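Local coordinates for protein probable chitinase A (Chromobacterium violaceum, PDB 4TX8) that probably hydrolyses chitin as a family 18 glycoside hydrolase, an endochitinase that also carries a carbohydrate-binding module, at residues Phe104-Leu109 against Tyr388-Gly393; Ala131-Ile136 against Trp397-Asp402; Gly297-Pro302 against Ala313-Gly318; Leu370-Thr375 against Val382-Ala387. All blocks are in the same frame, centred on the assembly; numbering follows the deposited sequence.

Contact 1. Residues Phe104-Leu109 against Tyr388-Gly393; sequences FAKHAL and YPAFRG
Arg392 lays its guanidinium on the ring of Phe104 where the TIM barrel of this GH18 chitinase closes. Strand 108-114 opens the barrel and strand 393-397 ends it, and the two run parallel. Their bridge pairs Ala108 with Gly393, and Ala108 N donates to Arg392 O over 2.6 Å.

The Arg392 side chain leaves with CG anti to the backbone N (chi1 -175°). The chain is bent at chi2 and chi3, and CD and NE lie over the CE2/CZ side of the Phe104 ring. The guanidinium and ring planes differ by 9°. CZ of Arg392 sits 3.8 Å from the ring centroid, a cation-pi stack over the face, with NH1 above the ring centre. The same NH1 donates in its own plane to Ala105 O at 3.0 Å. It approaches from above the carbonyl plane of that acceptor. Water 1 accepts from NH1 and from Phe104 N, while water 2 lies over the opposite guanidinium face. NE of Arg392 is held by Asp343 O. Stacking and in-plane bonds fix the rotation of the group.

Phe104 meets the arginine with CG set between its backbone N and carbonyl carbon (chi1 63°). Phe104 also makes an edge-to-face (T-shaped) contact with Tyr251.

Ahead of strand 393-397, Tyr388 to Phe391 form a type I beta turn. Water 2 bridges Lys106 O and Ala390 O. CE of Lys106 passes 3.7 Å from Pro389 O. The imidazole of His107 points its edge at the turn: CD2 is 3.1 Å from Phe391 O, and NE2 donates in the ring plane to Pro389 O at 2.9 Å.

Contact 2. Residues Ala131-Ile136 against Trp397-Asp402; sequences ADWDVI and WSINWD
Trp133 and Ile399 make the main apolar contact, in the TIM barrel of the GH18 domain. CG1 of Ile399 stands over the centre of the indole's six-membered ring, 3.6 Å from its centroid and 7° off the normal, a CH-pi contact. CG2 of Ile399 is 3.9 Å from NE1 of Trp133. CD1 of Ile399 lies by CD2 and CG of Trp133 and also meets CG2 of Ile136 at 3.9 Å, the two isoleucines crossing at about a right angle. At the ring edge, OD2 of Asp402 packs 3.5 Å from CZ2 of Trp133, with the carboxylate plane turned 81° from the ring.

Water 3 carries the polar part: it accepts from Trp133 NE1 at 3.1 Å and donates to Asp402 OD2 and Ile399 O. It satisfies the buried indole N-H. OD2 of Asp402 is also hydrogen-bonded to Ser410 OG.

Ser398 is the helix N-cap. Its OG accepts from Trp401 N at 3.1 Å, and is also hydrogen-bonded to His114 NE2. The peptide from Trp397 to Ser398 is cis, consistent with the cis tryptophan peptide known in GH18 chitinases.

The contact joins the lead-in and start of strand 135-143 to helix 399-404, beside strand 108-114 and helix 410-417.

Contact 3. Residues Gly297-Pro302 against Ala313-Gly318; sequences GGLYTP and ADMLVG
The loop after barrel strand 288-292 folds back over helix 313-325, the helix that follows it in this GH18 TIM barrel. The meeting is buried and apolar in its side-chain contacts. Met315 carries it from the helix, and Leu299 and Thr301 carry it from the loop.

Met315 is fully stretched. Its CG is anti to the backbone N (chi1 177°), and the chain stays extended to CE. The extended chain carries SD and CE to Leu299 and Gly297. CG of Met315 is 3.9 Å from CB of Leu299. SD of Met315 lies 4.0 Å from the same CB. The methyl CE goes furthest: it rests 3.7 Å from Leu299 CB and 3.5 Å from Gly297 O. That carbonyl oxygen has a polar partner as well, since it accepts from His258 NE2. His258 also touches the side chains of Leu299 and Met315.

Leu299 turns its CB toward the helix. Its CG is anti to the backbone N (chi1 178°), and its CD2 reaches to 4.1 Å from Met315 O.

One turn further along the helix, Gly318 faces Thr301. CG2 of Thr301 is 4.3 Å from C of Gly318. Gly318 has no side chain, and its backbone faces the Thr301 methyl. The hydroxyl of Thr301 is hydrogen-bonded to Tyr303 N.

Around the contact, Leu316 on the same helix packs against strand 345-350, and Val317 meets helix 363-375. Thr301 and Pro302 extend the loop's cover to Met322, further along helix 313-325.

Contact 4. Residues Leu370-Thr375 against Val382-Ala387; sequences LTCLTT and VKPAQA
Cys372 and Pro384 touch where the C-terminal part of helix 363-375 meets the loop that leads to the last barrel strand, 393-397. The loop turns back beside the helix in this part of the GH18 TIM barrel. A disulfide joins Cys372 to Cys379 in the connection between helix 363-375 and the loop at 382-387.

From CB, the Cys372 side chain has one further atom, SG. It stands anti to the backbone N (chi1 174°). The sulfur meets the loop at two points: CD of Pro384 at 3.6 Å and Val382 O at 3.7 Å. Its covalent bond to Cys379 fixes it there. Pro384 also touches Cys379, so the proline ring packs against both halves of the disulfide.

CB of Pro384 points toward the helix, and its CG lies 3.7 Å from Cys372 O and 4.1 Å from Leu373 CA. CD2 of Leu373 is 4.2 Å from CG of Pro384. Leu373 and Cys372 also lean on Val317 of helix 313-325.

Around Thr374 and Thr375, two threonine hydroxyls bond back onto the helix. OG1 of Thr374 donates to Leu370 O, which also accepts from Thr374 N. OG1 and N of Thr375 reach Thr371 O from opposite faces of its carbonyl plane. The loop closes against Thr374 through Ala387, whose methyl CB sits 3.4 Å from Thr374 O.

Overall arrangement
From the N terminus, residues 104-109 lead into the first strand of the barrel and 131-136 into the next. Contacts 1 and 2 join these to 388-393 and 397-402 near the domain's end. Their segments alternate, so the two loops cross, touching through Leu109 and Asp134. Contact 1 closes the barrel between its first and last strands; contact 2 packs the next strand's start on the helix after the last strand. Contacts 3 and 4 are nested in both loops, in series. Contact 3 folds the loop after strand 288-292 onto helix 313-325, and contact 4 the loop before strand 393-397 onto helix 363-375. Asp314 and Val382 link these two; Tyr388 and Leu373 link contact 4 to contact 1.

Contact 1. Residues Phe104-Leu109 against Tyr388-Gly393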
loop_
_atom_site.group_PDB
_atom_site.type_symbol
_atom_site.label_atom_id
_atom_site.label_comp_id
_atom_site.label_asym_id
_atom_site.label_seq_id
_atom_site.Cartn_x
_atom_site.Cartn_y
_atom_site.Cartn_z
ATOM N N PHE A 104 -11.183 0.123 11.778
ATOM C CA PHE A 104 -11.372 0.053 10.331
ATOM C C PHE A 104 -11.558 -1.410 9.932
ATOM O O PHE A 104 -11.509 -2.286 10.794
ATOM C CB PHE A 104 -10.210 0.724 9.575
ATOM C CG PHE A 104 -8.862 0.083 9.784
ATOM C CD1 PHE A 104 -8.181 0.219 10.984
ATOM C CD2 PHE A 104 -8.253 -0.621 8.754
ATOM C CE1 PHE A 104 -6.935 -0.358 11.163
ATOM C CE2 PHE A 104 -7.005 -1.198 8.923
ATOM C CZ PHE A 104 -6.346 -1.069 10.130
ATOM N N ALA A 105 -11.806 -1.663 8.646
ATOM C CA ALA A 105 -12.217 -2.992 8.176
ATOM C C ALA A 105 -11.356 -4.109 8.757
ATOM O O ALA A 105 -10.133 -4.103 8.605
ATOM C CB ALA A 105 -12.190 -3.046 6.650
ATOM N N LYS A 106 -12.007 -5.049 9.442
ATOM C CA LYS A 106 -11.325 -6.165 10.094
ATOM C C LYS A 106 -10.421 -6.896 9.111
ATOM O O LYS A 106 -9.261 -7.178 9.407
ATOM C CB LYS A 106 -12.341 -7.137 10.701
ATOM C CG LYS A 106 -11.711 -8.294 11.462
ATOM C CD LYS A 106 -12.763 -9.276 11.960
ATOM C CE LYS A 106 -12.131 -10.408 12.761
ATOM N NZ LYS A 106 -13.125 -11.459 13.131
ATOM N N HIS A 107 -10.960 -7.191 7.935
ATOM C CA HIS A 107 -10.168 -7.756 6.855
ATOM C C HIS A 107 -10.144 -6.753 5.713
ATOM O O HIS A 107 -11.074 -6.679 4.911
ATOM C CB HIS A 107 -10.733 -9.106 6.422
ATOM C CG HIS A 107 -10.829 -10.093 7.542
ATOM N ND1 HIS A 107 -11.994 -10.762 7.850
ATOM C CD2 HIS A 107 -9.908 -10.506 8.445
ATOM C CE1 HIS A 107 -11.785 -11.552 8.888
ATOM N NE2 HIS A 107 -10.527 -11.415 9.269
ATOM N N ALA A 108 -9.069 -5.975 5.661
ATOM C CA ALA A 108 -9.027 -4.781 4.829
ATOM C C ALA A 108 -8.281 -4.980 3.518
ATOM O O ALA A 108 -7.309 -5.736 3.447
ATOM C CB ALA A 108 -8.398 -3.634 5.612
ATOM N N LEU A 109 -8.759 -4.299 2.482
ATOM C CA LEU A 109 -8.009 -4.131 1.247
ATOM C C LEU A 109 -7.463 -2.708 1.246
ATOM O O LEU A 109 -8.229 -1.742 1.217
ATOM C CB LEU A 109 -8.887 -4.375 0.015
ATOM C CG LEU A 109 -8.257 -4.914 -1.281
ATOM C CD1 LEU A 109 -8.985 -4.365 -2.502
ATOM C CD2 LEU A 109 -6.757 -4.660 -1.388
ATOM N N TYR A 388 -4.861 -17.130 12.703
ATOM C CA TYR A 388 -5.034 -15.720 13.033
ATOM C C TYR A 388 -6.317 -15.189 12.416
ATOM O O TYR A 388 -6.286 -14.589 11.338
ATOM C CB TYR A 388 -3.851 -14.886 12.544
ATOM C CG TYR A 388 -2.499 -15.442 12.909
ATOM C CD1 TYR A 388 -2.102 -15.547 14.236
ATOM C CD2 TYR A 388 -1.612 -15.845 11.924
ATOM C CE1 TYR A 388 -0.863 -16.050 14.568
ATOM C CE2 TYR A 388 -0.373 -16.347 12.245
ATOM C CZ TYR A 388 -0.004 -16.447 13.565
ATOM O OH TYR A 388 1.232 -16.949 13.877
ATOM N N PRO A 389 -7.453 -15.402 13.096
ATOM C CA PRO A 389 -8.744 -14.957 12.561
ATOM C C PRO A 389 -8.835 -13.439 12.381
ATOM O O PRO A 389 -9.679 -12.975 11.614
ATOM C CB PRO A 389 -9.752 -15.449 13.612
ATOM C CG PRO A 389 -8.946 -15.705 14.848
ATOM C CD PRO A 389 -7.596 -16.128 14.371
ATOM N N ALA A 390 -7.974 -12.684 13.058
ATOM C CA ALA A 390 -8.013 -11.227 12.964
ATOM C C ALA A 390 -6.892 -10.642 12.100
ATOM O O ALA A 390 -6.617 -9.446 12.184
ATOM C CB ALA A 390 -7.967 -10.612 14.357
ATOM N N PHE A 391 -6.249 -11.472 11.279
ATOM C CA PHE A 391 -5.235 -10.981 10.343
ATOM C C PHE A 391 -5.827 -9.855 9.495
ATOM O O PHE A 391 -6.914 -10.004 8.942
ATOM C CB PHE A 391 -4.715 -12.113 9.451
ATOM C CG PHE A 391 -3.583 -11.701 8.551
ATOM C CD1 PHE A 391 -2.291 -11.605 9.042
ATOM C CD2 PHE A 391 -3.813 -11.401 7.217
ATOM C CE1 PHE A 391 -1.247 -11.217 8.217
ATOM C CE2 PHE A 391 -2.773 -11.014 6.385
ATOM C CZ PHE A 391 -1.489 -10.922 6.887
ATOM N N ARG A 392 -5.120 -8.730 9.411
ATOM C CA ARG A 392 -5.705 -7.501 8.872
ATOM C C ARG A 392 -5.986 -7.558 7.367
ATOM O O ARG A 392 -7.027 -7.083 6.917
ATOM C CB ARG A 392 -4.810 -6.299 9.182
ATOM C CG ARG A 392 -5.413 -4.958 8.766
ATOM C CD ARG A 392 -6.740 -4.676 9.479
ATOM N NE ARG A 392 -6.553 -4.356 10.894
ATOM C CZ ARG A 392 -7.489 -3.825 11.676
ATOM N NH1 ARG A 392 -8.691 -3.549 11.187
ATOM N NH2 ARG A 392 -7.225 -3.566 12.950
ATOM N N GLY A 393 -5.070 -8.121 6.584
ATOM C CA GLY A 393 -5.362 -8.337 5.177
ATOM C C GLY A 393 -4.283 -8.049 4.148
ATOM O O GLY A 393 -3.155 -8.539 4.250
HETATM O O HOH W 1 -9.948 -1.973 13.676
HETATM O O HOH W 2 -8.243 -7.194 11.921
#

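Contact 2. Residues Ala131-Ile136 against Trp397-Asp402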
loop_
_atom_site.group_PDB
_atom_site.type_symbol
_atom_site.label_atom_id
_atom_site.label_comp_id
_atom_site.label_asym_id
_atom_site.label_seq_id
_atom_site.Cartn_x
_atom_site.Cartn_y
_atom_site.Cartn_z
ATOM N N ALA A 131 -15.842 0.560 -4.162
ATOM C CA ALA A 131 -16.218 0.166 -2.809
ATOM C C ALA A 131 -15.390 -1.000 -2.267
ATOM O O ALA A 131 -15.432 -1.282 -1.072
ATOM C CB ALA A 131 -17.699 -0.182 -2.764
ATOM N N ASP A 132 -14.641 -1.675 -3.138
ATOM C CA ASP A 132 -13.823 -2.812 -2.714
ATOM C C ASP A 132 -12.620 -2.388 -1.871
ATOM O O ASP A 132 -12.010 -3.215 -1.194
ATOM C CB ASP A 132 -13.339 -3.612 -3.928
ATOM C CG ASP A 132 -14.415 -4.507 -4.507
ATOM O OD1 ASP A 132 -15.278 -4.980 -3.735
ATOM O OD2 ASP A 132 -14.392 -4.744 -5.735
ATOM N N TRP A 133 -12.272 -1.106 -1.919
ATOM C CA TRP A 133 -11.144 -0.596 -1.146
ATOM C C TRP A 133 -11.585 -0.145 0.246
ATOM O O TRP A 133 -12.562 0.584 0.383
ATOM C CB TRP A 133 -10.469 0.557 -1.891
ATOM C CG TRP A 133 -9.987 0.165 -3.254
ATOM C CD1 TRP A 133 -10.620 0.382 -4.445
ATOM C CD2 TRP A 133 -8.773 -0.530 -3.566
ATOM N NE1 TRP A 133 -9.871 -0.129 -5.481
ATOM C CE2 TRP A 133 -8.733 -0.695 -4.968
ATOM C CE3 TRP A 133 -7.713 -1.027 -2.798
ATOM C CZ2 TRP A 133 -7.676 -1.338 -5.616
ATOM C CZ3 TRP A 133 -6.664 -1.664 -3.444
ATOM C CH2 TRP A 133 -6.654 -1.811 -4.838
ATOM N N ASP A 134 -10.860 -0.582 1.273
ATOM C CA ASP A 134 -11.207 -0.251 2.654
ATOM C C ASP A 134 -10.340 0.872 3.203
ATOM O O ASP A 134 -10.780 1.652 4.047
ATOM C CB ASP A 134 -11.077 -1.484 3.547
ATOM C CG ASP A 134 -12.013 -2.595 3.131
ATOM O OD1 ASP A 134 -13.238 -2.353 3.102
ATOM O OD2 ASP A 134 -11.524 -3.703 2.819
ATOM N N VAL A 135 -9.098 0.938 2.739
ATOM C CA VAL A 135 -8.213 2.038 3.099
ATOM C C VAL A 135 -7.629 2.635 1.830
ATOM O O VAL A 135 -6.986 1.942 1.040
ATOM C CB VAL A 135 -7.075 1.597 4.043
ATOM C CG1 VAL A 135 -6.216 2.792 4.422
ATOM C CG2 VAL A 135 -7.643 0.932 5.295
ATOM N N ILE A 136 -7.883 3.921 1.630
ATOM C CA ILE A 136 -7.391 4.633 0.460
ATOM C C ILE A 136 -6.188 5.482 0.847
ATOM O O ILE A 136 -6.318 6.453 1.591
ATOM C CB ILE A 136 -8.486 5.524 -0.152
ATOM C CG1 ILE A 136 -9.734 4.691 -0.460
ATOM C CG2 ILE A 136 -7.972 6.214 -1.401
ATOM C CD1 ILE A 136 -10.970 5.518 -0.744
ATOM N N TRP A 397 0.011 -1.875 -4.397
ATOM C CA TRP A 397 0.265 -0.825 -5.366
ATOM C C TRP A 397 -0.275 -1.322 -6.701
ATOM O O TRP A 397 0.301 -2.242 -7.273
ATOM C CB TRP A 397 1.757 -0.520 -5.473
ATOM C CG TRP A 397 2.079 0.637 -6.362
ATOM C CD1 TRP A 397 2.361 0.599 -7.697
ATOM C CD2 TRP A 397 2.153 2.013 -5.975
ATOM N NE1 TRP A 397 2.608 1.868 -8.167
ATOM C CE2 TRP A 397 2.483 2.755 -7.129
ATOM C CE3 TRP A 397 1.973 2.690 -4.767
ATOM C CZ2 TRP A 397 2.635 4.139 -7.108
ATOM C CZ3 TRP A 397 2.124 4.070 -4.748
ATOM C CH2 TRP A 397 2.452 4.777 -5.911
ATOM N N SER A 398 -1.363 -0.745 -7.211
ATOM C CA SER A 398 -2.037 0.410 -6.632
ATOM C C SER A 398 -3.502 0.413 -7.046
ATOM O O SER A 398 -3.915 -0.375 -7.896
ATOM C CB SER A 398 -1.380 1.709 -7.099
ATOM O OG SER A 398 -1.521 1.850 -8.507
ATOM N N ILE A 399 -4.277 1.320 -6.460
ATOM C CA ILE A 399 -5.663 1.525 -6.863
ATOM C C ILE A 399 -5.751 1.910 -8.343
ATOM O O ILE A 399 -6.583 1.382 -9.086
ATOM C CB ILE A 399 -6.335 2.609 -5.991
ATOM C CG1 ILE A 399 -6.406 2.138 -4.533
ATOM C CG2 ILE A 399 -7.717 2.959 -6.525
ATOM C CD1 ILE A 399 -7.166 3.071 -3.615
ATOM N N ASN A 400 -4.874 2.811 -8.776
ATOM C CA ASN A 400 -4.872 3.272 -10.164
ATOM C C ASN A 400 -4.498 2.184 -11.165
ATOM O O ASN A 400 -5.135 2.059 -12.210
ATOM C CB ASN A 400 -3.929 4.459 -10.323
ATOM C CG ASN A 400 -4.456 5.707 -9.649
ATOM O OD1 ASN A 400 -4.698 5.715 -8.442
ATOM N ND2 ASN A 400 -4.637 6.772 -10.424
ATOM N N TRP A 401 -3.467 1.404 -10.858
ATOM C CA TRP A 401 -3.085 0.324 -11.758
ATOM C C TRP A 401 -4.174 -0.740 -11.798
ATOM O O TRP A 401 -4.454 -1.305 -12.855
ATOM C CB TRP A 401 -1.742 -0.290 -11.356
ATOM C CG TRP A 401 -0.584 0.459 -11.931
ATOM C CD1 TRP A 401 0.370 1.149 -11.246
ATOM C CD2 TRP A 401 -0.274 0.616 -13.322
ATOM N NE1 TRP A 401 1.266 1.716 -12.123
ATOM C CE2 TRP A 401 0.891 1.405 -13.404
ATOM C CE3 TRP A 401 -0.865 0.160 -14.505
ATOM C CZ2 TRP A 401 1.474 1.751 -14.622
ATOM C CZ3 TRP A 401 -0.282 0.506 -15.716
ATOM C CH2 TRP A 401 0.875 1.291 -15.764
ATOM N N ASP A 402 -4.799 -0.997 -10.652
ATOM C CA ASP A 402 -5.898 -1.954 -10.598
ATOM C C ASP A 402 -7.074 -1.481 -11.448
ATOM O O ASP A 402 -7.683 -2.265 -12.176
ATOM C CB ASP A 402 -6.350 -2.186 -9.156
ATOM C CG ASP A 402 -7.633 -2.991 -9.076
ATOM O OD1 ASP A 402 -7.576 -4.221 -9.287
ATOM O OD2 ASP A 402 -8.698 -2.392 -8.815
HETATM O O HOH W 3 -9.227 0.237 -8.451
#

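Contact 3. Residues Gly297-Pro302 against Ala313-Gly318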
loop_
_atom_site.group_PDB
_atom_site.type_symbol
_atom_site.label_atom_id
_atom_site.label_comp_id
_atom_site.label_asym_id
_atom_site.label_seq_id
_atom_site.Cartn_x
_atom_site.Cartn_y
_atom_site.Cartn_z
ATOM N N GLY A 297 13.489 -9.604 -4.290
ATOM C CA GLY A 297 13.821 -11.016 -4.326
ATOM C C GLY A 297 13.166 -11.791 -3.199
ATOM O O GLY A 297 12.218 -11.312 -2.572
ATOM N N GLY A 298 13.686 -12.988 -2.938
ATOM C CA GLY A 298 13.109 -13.893 -1.962
ATOM C C GLY A 298 13.333 -13.478 -0.524
ATOM O O GLY A 298 13.971 -12.464 -0.246
ATOM N N LEU A 299 12.814 -14.283 0.395
ATOM C CA LEU A 299 12.828 -13.944 1.811
ATOM C C LEU A 299 13.297 -15.110 2.670
ATOM O O LEU A 299 12.756 -16.211 2.580
ATOM C CB LEU A 299 11.433 -13.504 2.252
ATOM C CG LEU A 299 11.257 -13.145 3.727
ATOM C CD1 LEU A 299 12.062 -11.905 4.066
ATOM C CD2 LEU A 299 9.786 -12.939 4.044
ATOM N N TYR A 300 14.299 -14.867 3.510
ATOM C CA TYR A 300 14.794 -15.905 4.408
ATOM C C TYR A 300 14.044 -15.852 5.737
ATOM O O TYR A 300 14.125 -14.865 6.472
ATOM C CB TYR A 300 16.301 -15.759 4.635
ATOM C CG TYR A 300 16.944 -16.934 5.354
ATOM C CD1 TYR A 300 16.827 -17.086 6.734
ATOM C CD2 TYR A 300 17.673 -17.887 4.655
ATOM C CE1 TYR A 300 17.412 -18.153 7.394
ATOM C CE2 TYR A 300 18.264 -18.962 5.309
ATOM C CZ TYR A 300 18.129 -19.087 6.679
ATOM O OH TYR A 300 18.712 -20.147 7.339
ATOM N N THR A 301 13.314 -16.921 6.037
ATOM C CA THR A 301 12.528 -17.003 7.263
ATOM C C THR A 301 12.971 -18.203 8.094
ATOM O O THR A 301 13.670 -19.083 7.590
ATOM C CB THR A 301 11.019 -17.125 6.960
ATOM O OG1 THR A 301 10.713 -18.474 6.583
ATOM C CG2 THR A 301 10.615 -16.171 5.846
ATOM N N PRO A 302 12.576 -18.244 9.377
ATOM C CA PRO A 302 12.909 -19.435 10.167
ATOM C C PRO A 302 11.992 -20.629 9.903
ATOM O O PRO A 302 12.090 -21.625 10.614
ATOM C CB PRO A 302 12.750 -18.950 11.612
ATOM C CG PRO A 302 11.788 -17.824 11.532
ATOM C CD PRO A 302 12.051 -17.151 10.216
ATOM N N ALA A 313 2.863 -17.721 -2.101
ATOM C CA ALA A 313 2.016 -17.594 -0.928
ATOM C C ALA A 313 2.820 -17.839 0.338
ATOM O O ALA A 313 2.617 -17.165 1.345
ATOM C CB ALA A 313 0.857 -18.564 -1.012
ATOM N N ASP A 314 3.724 -18.812 0.283
ATOM C CA ASP A 314 4.597 -19.121 1.410
ATOM C C ASP A 314 5.352 -17.884 1.903
ATOM O O ASP A 314 5.445 -17.648 3.115
ATOM C CB ASP A 314 5.596 -20.217 1.035
ATOM C CG ASP A 314 5.035 -21.625 1.213
ATOM O OD1 ASP A 314 4.016 -21.799 1.919
ATOM O OD2 ASP A 314 5.642 -22.563 0.650
ATOM N N MET A 315 5.884 -17.096 0.970
ATOM C CA MET A 315 6.617 -15.887 1.341
ATOM C C MET A 315 5.702 -14.889 2.032
ATOM O O MET A 315 6.081 -14.251 3.010
ATOM C CB MET A 315 7.271 -15.250 0.110
ATOM C CG MET A 315 7.999 -13.932 0.375
ATOM S SD MET A 315 9.019 -13.347 -0.974
ATOM C CE MET A 315 9.547 -11.767 -0.364
ATOM N N LEU A 316 4.485 -14.767 1.522
ATOM C CA LEU A 316 3.508 -13.876 2.130
ATOM C C LEU A 316 3.141 -14.366 3.527
ATOM O O LEU A 316 3.073 -13.585 4.475
ATOM C CB LEU A 316 2.255 -13.767 1.262
ATOM C CG LEU A 316 2.469 -13.281 -0.171
ATOM C CD1 LEU A 316 1.137 -13.194 -0.895
ATOM C CD2 LEU A 316 3.187 -11.937 -0.191
ATOM N N VAL A 317 2.914 -15.669 3.651
ATOM C CA VAL A 317 2.575 -16.259 4.939
ATOM C C VAL A 317 3.767 -16.160 5.887
ATOM O O VAL A 317 3.617 -15.784 7.052
ATOM C CB VAL A 317 2.141 -17.732 4.792
ATOM C CG1 VAL A 317 1.903 -18.364 6.160
ATOM C CG2 VAL A 317 0.886 -17.828 3.936
ATOM N N GLY A 318 4.951 -16.485 5.373
ATOM C CA GLY A 318 6.171 -16.456 6.161
ATOM C C GLY A 318 6.532 -15.071 6.666
ATOM O O GLY A 318 6.863 -14.900 7.839
#

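Contact 4. Residues Leu370-Thr375 against Val382-Ala387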
loop_
_atom_site.group_PDB
_atom_site.type_symbol
_atom_site.label_atom_id
_atom_site.label_comp_id
_atom_site.label_asym_id
_atom_site.label_seq_id
_atom_site.Cartn_x
_atom_site.Cartn_y
_atom_site.Cartn_z
ATOM N N LEU A 370 -4.196 -15.813 2.472
ATOM C CA LEU A 370 -5.178 -15.313 3.431
ATOM C C LEU A 370 -5.837 -16.430 4.237
ATOM O O LEU A 370 -5.851 -16.384 5.465
ATOM C CB LEU A 370 -6.255 -14.495 2.718
ATOM C CG LEU A 370 -5.850 -13.092 2.264
ATOM C CD1 LEU A 370 -6.978 -12.450 1.469
ATOM C CD2 LEU A 370 -5.466 -12.231 3.462
ATOM N N THR A 371 -6.392 -17.422 3.545
ATOM C CA THR A 371 -7.068 -18.525 4.223
ATOM C C THR A 371 -6.098 -19.332 5.083
ATOM O O THR A 371 -6.467 -19.825 6.148
ATOM C CB THR A 371 -7.762 -19.471 3.224
ATOM O OG1 THR A 371 -6.778 -20.115 2.403
ATOM C CG2 THR A 371 -8.734 -18.697 2.347
ATOM N N CYS A 372 -4.857 -19.462 4.619
ATOM C CA CYS A 372 -3.823 -20.143 5.390
ATOM C C CYS A 372 -3.566 -19.407 6.698
ATOM O O CYS A 372 -3.548 -20.011 7.769
ATOM C CB CYS A 372 -2.524 -20.255 4.584
ATOM S SG CYS A 372 -1.121 -20.940 5.505
ATOM N N LEU A 373 -3.377 -18.095 6.603
ATOM C CA LEU A 373 -3.136 -17.275 7.782
ATOM C C LEU A 373 -4.339 -17.248 8.726
ATOM O O LEU A 373 -4.177 -17.345 9.940
ATOM C CB LEU A 373 -2.759 -15.850 7.367
ATOM C CG LEU A 373 -1.332 -15.648 6.848
ATOM C CD1 LEU A 373 -1.196 -14.325 6.106
ATOM C CD2 LEU A 373 -0.332 -15.717 7.991
ATOM N N THR A 374 -5.543 -17.134 8.170
ATOM C CA THR A 374 -6.740 -16.945 8.989
ATOM C C THR A 374 -7.349 -18.237 9.538
ATOM O O THR A 374 -7.904 -18.236 10.636
ATOM C CB THR A 374 -7.847 -16.201 8.209
ATOM O OG1 THR A 374 -8.171 -16.926 7.016
ATOM C CG2 THR A 374 -7.394 -14.792 7.842
ATOM N N THR A 375 -7.268 -19.329 8.782
ATOM C CA THR A 375 -7.953 -20.561 9.174
ATOM C C THR A 375 -7.087 -21.813 9.094
ATOM O O THR A 375 -7.594 -22.922 9.254
ATOM C CB THR A 375 -9.197 -20.815 8.303
ATOM O OG1 THR A 375 -8.789 -21.067 6.954
ATOM C CG2 THR A 375 -10.145 -19.624 8.339
ATOM N N VAL A 382 4.658 -23.648 4.388
ATOM C CA VAL A 382 4.752 -22.732 5.519
ATOM C C VAL A 382 3.392 -22.578 6.195
ATOM O O VAL A 382 2.417 -22.159 5.568
ATOM C CB VAL A 382 5.279 -21.349 5.082
ATOM C CG1 VAL A 382 5.246 -20.368 6.245
ATOM C CG2 VAL A 382 6.689 -21.476 4.522
ATOM N N LYS A 383 3.341 -22.918 7.478
ATOM C CA LYS A 383 2.088 -22.964 8.225
ATOM C C LYS A 383 2.195 -22.186 9.533
ATOM O O LYS A 383 3.159 -22.357 10.278
ATOM C CB LYS A 383 1.706 -24.418 8.516
ATOM C CG LYS A 383 0.242 -24.754 8.302
ATOM C CD LYS A 383 -0.102 -26.099 8.927
ATOM C CE LYS A 383 -1.404 -26.656 8.372
ATOM N NZ LYS A 383 -1.847 -27.880 9.103
ATOM N N PRO A 384 1.204 -21.329 9.819
ATOM C CA PRO A 384 1.165 -20.629 11.110
ATOM C C PRO A 384 1.057 -21.614 12.270
ATOM O O PRO A 384 0.501 -22.699 12.092
ATOM C CB PRO A 384 -0.098 -19.766 11.009
ATOM C CG PRO A 384 -0.380 -19.655 9.555
ATOM C CD PRO A 384 0.092 -20.933 8.940
ATOM N N ALA A 385 1.589 -21.249 13.433
ATOM C CA ALA A 385 1.492 -22.102 14.613
ATOM C C ALA A 385 0.033 -22.237 15.028
ATOM O O ALA A 385 -0.462 -23.338 15.273
ATOM C CB ALA A 385 2.324 -21.542 15.752
ATOM N N GLN A 386 -0.649 -21.100 15.100
ATOM C CA GLN A 386 -2.085 -21.073 15.330
ATOM C C GLN A 386 -2.739 -20.179 14.286
ATOM O O GLN A 386 -2.070 -19.367 13.649
ATOM C CB GLN A 386 -2.405 -20.577 16.741
ATOM C CG GLN A 386 -1.684 -19.293 17.131
ATOM C CD GLN A 386 -2.247 -18.670 18.396
ATOM O OE1 GLN A 386 -3.454 -18.710 18.637
ATOM N NE2 GLN A 386 -1.373 -18.092 19.212
ATOM N N ALA A 387 -4.044 -20.336 14.105
ATOM C CA ALA A 387 -4.780 -19.511 13.160
ATOM C C ALA A 387 -4.837 -18.068 13.645
ATOM O O ALA A 387 -4.839 -17.812 14.850
ATOM C CB ALA A 387 -6.182 -20.061 12.952
#